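Local coordinates for purine-binding protein BAB2_0673 (Brucella melitensis biovar Abortus, PDB 3S99) that binds adenine and probably other purines such as guanine, and may serve an ABC-type uptake system for these nucleobases, at residues A[88-99]-A[110-120]. Sequence-based numbering, arbitrary orientation.
Sequences KLIFTTSFGYMD and DVKFEHATGYK. With ADE (adenine), chain T.
Residues 88-92 and 112-116 pair side by side in parallel, joined by five backbone hydrogen bonds from Lys112 N to Lys88 O through to Ala116 N to Thr92 O. On one sheet face the Phe91 ring lies beside Glu114, its CD1 3.4 Å from Glu114 CB, while the carboxylate is taken up by Arg262, Tyr258 and Trp271. On the other face Ile90 CD1 meets Phe113 CE1 at 3.8 Å and also touches Val111 CG1. Beyond the first strand the chain folds back around His115. With CG anti to the backbone N (chi1 175°), this imidazole reaches the 3-10 turn at residues 95-97, and NE2 donates to Ser94 O at 2.8 Å. Tyr97 N approaches that oxygen from the opposite face of the carbonyl plane, so two donors grip it. Met98 CA sits over one face of the imidazole, 3.6 Å from its centroid, in a CH-pi contact. Further out, Met98 SD rests over the centre of the Tyr119 ring, 4.0 Å from the centroid, and Lys120 NZ bridges to Asp99 OD1 at 2.9 Å. These are the two strands of a right-handed beta-alpha-beta crossover, whose C-terminal loops bring Ser94, Phe95 and Thr117 to adenine, as in periplasmic-binding-protein folds.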
# COMPACT_ATOMS: atom_id res chain seq x y z
N LYS A 88 -19.89 -10.35 -12.98
CA LYS A 88 -20.83 -9.29 -12.60
C LYS A 88 -20.28 -8.37 -11.48
O LYS A 88 -20.90 -7.36 -11.17
CB LYS A 88 -22.18 -9.90 -12.16
CG LYS A 88 -23.06 -10.49 -13.26
CD LYS A 88 -23.26 -9.55 -14.45
CE LYS A 88 -24.69 -9.54 -15.01
NZ LYS A 88 -25.06 -10.82 -15.74
N LEU A 89 -19.16 -8.75 -10.88
CA LEU A 89 -18.41 -7.92 -9.96
C LEU A 89 -16.94 -8.07 -10.32
O LEU A 89 -16.43 -9.19 -10.39
CB LEU A 89 -18.64 -8.37 -8.54
CG LEU A 89 -17.87 -7.67 -7.42
CD1 LEU A 89 -18.24 -6.17 -7.31
CD2 LEU A 89 -18.15 -8.40 -6.11
N ILE A 90 -16.28 -6.96 -10.61
CA ILE A 90 -14.88 -6.99 -11.07
C ILE A 90 -14.02 -6.03 -10.23
O ILE A 90 -14.33 -4.82 -10.16
CB ILE A 90 -14.79 -6.55 -12.52
CG1 ILE A 90 -15.58 -7.50 -13.43
CG2 ILE A 90 -13.28 -6.46 -13.00
CD1 ILE A 90 -15.49 -7.11 -14.91
N PHE A 91 -12.97 -6.57 -9.62
CA PHE A 91 -12.03 -5.80 -8.81
C PHE A 91 -10.78 -5.52 -9.64
O PHE A 91 -10.14 -6.45 -10.15
CB PHE A 91 -11.63 -6.58 -7.55
CG PHE A 91 -12.74 -6.77 -6.56
CD1 PHE A 91 -12.95 -5.84 -5.54
CD2 PHE A 91 -13.56 -7.86 -6.63
CE1 PHE A 91 -13.98 -5.99 -4.64
CE2 PHE A 91 -14.58 -8.04 -5.70
CZ PHE A 91 -14.78 -7.10 -4.70
N THR A 92 -10.46 -4.24 -9.80
CA THR A 92 -9.28 -3.78 -10.53
C THR A 92 -8.27 -3.30 -9.50
O THR A 92 -8.52 -2.34 -8.78
CB THR A 92 -9.64 -2.78 -11.64
OG1 THR A 92 -10.34 -1.66 -11.11
CG2 THR A 92 -10.51 -3.48 -12.72
N THR A 93 -7.19 -4.06 -9.33
CA THR A 93 -6.41 -3.99 -8.07
C THR A 93 -5.13 -3.16 -8.10
O THR A 93 -4.21 -3.37 -7.32
CB THR A 93 -6.11 -5.41 -7.51
OG1 THR A 93 -5.25 -6.12 -8.41
CG2 THR A 93 -7.42 -6.23 -7.31
N SER A 94 -5.10 -2.14 -8.94
CA SER A 94 -3.96 -1.25 -9.02
C SER A 94 -4.40 0.14 -9.44
O SER A 94 -5.32 0.28 -10.21
CB SER A 94 -2.93 -1.79 -10.02
OG SER A 94 -1.77 -0.98 -10.06
N PHE A 95 -3.70 1.14 -8.94
CA PHE A 95 -4.01 2.54 -9.19
C PHE A 95 -4.15 2.90 -10.66
O PHE A 95 -5.07 3.61 -11.03
CB PHE A 95 -2.93 3.44 -8.56
CG PHE A 95 -3.21 4.91 -8.73
CD1 PHE A 95 -4.35 5.47 -8.17
CD2 PHE A 95 -2.33 5.72 -9.42
CE1 PHE A 95 -4.63 6.83 -8.32
CE2 PHE A 95 -2.59 7.10 -9.57
CZ PHE A 95 -3.74 7.65 -8.99
N GLY A 96 -3.26 2.40 -11.50
CA GLY A 96 -3.27 2.74 -12.93
C GLY A 96 -4.45 2.19 -13.71
O GLY A 96 -4.67 2.53 -14.87
N TYR A 97 -5.22 1.32 -13.08
CA TYR A 97 -6.46 0.85 -13.68
C TYR A 97 -7.62 1.84 -13.48
O TYR A 97 -8.73 1.55 -13.92
CB TYR A 97 -6.90 -0.48 -13.08
CG TYR A 97 -5.89 -1.62 -13.24
CD1 TYR A 97 -5.01 -1.67 -14.32
CD2 TYR A 97 -5.83 -2.64 -12.29
CE1 TYR A 97 -4.11 -2.70 -14.45
CE2 TYR A 97 -4.94 -3.69 -12.44
CZ TYR A 97 -4.09 -3.70 -13.52
OH TYR A 97 -3.19 -4.72 -13.67
N MET A 98 -7.36 2.99 -12.86
CA MET A 98 -8.46 3.93 -12.58
C MET A 98 -9.25 4.30 -13.85
O MET A 98 -10.43 4.02 -13.96
CB MET A 98 -7.94 5.20 -11.91
CG MET A 98 -9.02 6.20 -11.60
SD MET A 98 -8.50 7.45 -10.39
CE MET A 98 -7.35 8.41 -11.39
N ASP A 99 -8.59 4.96 -14.78
CA ASP A 99 -9.24 5.43 -16.00
C ASP A 99 -9.76 4.29 -16.88
O ASP A 99 -10.87 4.39 -17.41
CB ASP A 99 -8.29 6.37 -16.76
CG ASP A 99 -8.05 7.67 -16.02
OD1 ASP A 99 -8.73 7.90 -14.99
OD2 ASP A 99 -7.19 8.47 -16.46
N ASP A 110 -24.68 -3.56 -16.31
CA ASP A 110 -25.13 -4.59 -15.36
C ASP A 110 -23.95 -5.16 -14.55
O ASP A 110 -24.15 -6.08 -13.73
CB ASP A 110 -25.87 -5.74 -16.04
CG ASP A 110 -27.05 -5.30 -16.92
OD1 ASP A 110 -27.71 -4.25 -16.67
OD2 ASP A 110 -27.32 -6.06 -17.88
N VAL A 111 -22.73 -4.66 -14.80
CA VAL A 111 -21.56 -5.14 -14.04
C VAL A 111 -21.21 -4.11 -12.98
O VAL A 111 -21.37 -2.92 -13.18
CB VAL A 111 -20.35 -5.43 -14.96
CG1 VAL A 111 -19.08 -5.87 -14.12
CG2 VAL A 111 -20.73 -6.47 -16.03
N LYS A 112 -20.72 -4.56 -11.83
CA LYS A 112 -20.27 -3.65 -10.78
C LYS A 112 -18.76 -3.73 -10.74
O LYS A 112 -18.21 -4.84 -10.75
CB LYS A 112 -20.82 -4.06 -9.41
CG LYS A 112 -22.33 -4.22 -9.25
CD LYS A 112 -23.11 -3.17 -9.88
CE LYS A 112 -24.56 -3.18 -9.33
NZ LYS A 112 -25.40 -4.20 -9.98
N PHE A 113 -18.10 -2.57 -10.63
CA PHE A 113 -16.65 -2.44 -10.70
C PHE A 113 -16.14 -1.89 -9.38
O PHE A 113 -16.77 -1.04 -8.80
CB PHE A 113 -16.26 -1.51 -11.83
CG PHE A 113 -16.57 -2.08 -13.19
CD1 PHE A 113 -15.62 -2.86 -13.88
CD2 PHE A 113 -17.80 -1.89 -13.76
CE1 PHE A 113 -15.91 -3.38 -15.13
CE2 PHE A 113 -18.08 -2.41 -15.01
CZ PHE A 113 -17.14 -3.17 -15.68
N GLU A 114 -15.00 -2.38 -8.90
CA GLU A 114 -14.41 -1.95 -7.62
C GLU A 114 -12.94 -1.67 -7.93
O GLU A 114 -12.21 -2.60 -8.31
CB GLU A 114 -14.50 -3.06 -6.59
CG GLU A 114 -15.88 -3.38 -6.06
CD GLU A 114 -16.31 -2.46 -4.91
OE1 GLU A 114 -15.44 -1.81 -4.29
OE2 GLU A 114 -17.53 -2.41 -4.63
N HIS A 115 -12.54 -0.41 -7.88
CA HIS A 115 -11.20 -0.03 -8.21
C HIS A 115 -10.37 0.28 -6.93
O HIS A 115 -10.78 1.07 -6.07
CB HIS A 115 -11.16 1.20 -9.12
CG HIS A 115 -9.76 1.66 -9.37
ND1 HIS A 115 -9.29 2.89 -8.95
CD2 HIS A 115 -8.70 0.99 -9.88
CE1 HIS A 115 -8.00 2.98 -9.26
NE2 HIS A 115 -7.62 1.84 -9.82
N ALA A 116 -9.20 -0.32 -6.86
CA ALA A 116 -8.32 -0.19 -5.70
C ALA A 116 -7.50 1.09 -5.73
O ALA A 116 -6.75 1.33 -6.66
CB ALA A 116 -7.38 -1.42 -5.64
N THR A 117 -7.67 1.92 -4.71
CA THR A 117 -6.83 3.10 -4.42
C THR A 117 -7.12 4.31 -5.28
O THR A 117 -6.48 5.33 -5.10
CB THR A 117 -5.29 2.83 -4.42
OG1 THR A 117 -4.78 2.80 -5.76
CG2 THR A 117 -4.96 1.51 -3.74
N GLY A 118 -8.05 4.22 -6.23
CA GLY A 118 -8.38 5.39 -7.01
C GLY A 118 -9.36 6.31 -6.26
O GLY A 118 -9.84 5.93 -5.20
N TYR A 119 -9.64 7.48 -6.81
CA TYR A 119 -10.62 8.45 -6.24
C TYR A 119 -11.81 8.68 -7.18
O TYR A 119 -12.62 9.59 -6.95
CB TYR A 119 -9.95 9.80 -5.99
CG TYR A 119 -9.19 10.34 -7.18
CD1 TYR A 119 -9.85 11.00 -8.20
CD2 TYR A 119 -7.82 10.16 -7.30
CE1 TYR A 119 -9.17 11.49 -9.29
CE2 TYR A 119 -7.12 10.64 -8.40
CZ TYR A 119 -7.81 11.32 -9.39
OH TYR A 119 -7.18 11.82 -10.50
N LYS A 120 -11.92 7.88 -8.24
CA LYS A 120 -12.99 8.07 -9.21
C LYS A 120 -14.05 6.99 -9.02
O LYS A 120 -13.74 5.82 -8.79
CB LYS A 120 -12.43 8.02 -10.63
CG LYS A 120 -11.62 9.28 -11.05
CD LYS A 120 -11.22 9.20 -12.50
CE LYS A 120 -10.38 10.42 -12.90
NZ LYS A 120 -10.07 10.43 -14.37
N9 ADE T . -1.85 0.65 -6.85
C8 ADE T . -1.85 1.41 -5.70
N7 ADE T . -0.94 1.08 -4.81
C5 ADE T . -0.32 0.03 -5.48
C6 ADE T . 0.74 -0.75 -5.08
N6 ADE T . 1.24 -0.49 -3.86
N1 ADE T . 1.17 -1.73 -5.92
C2 ADE T . 0.57 -1.89 -7.11
N3 ADE T . -0.46 -1.20 -7.61
C4 ADE T . -0.84 -0.26 -6.72
O HOH W 1 -23.76 -6.85 -11.15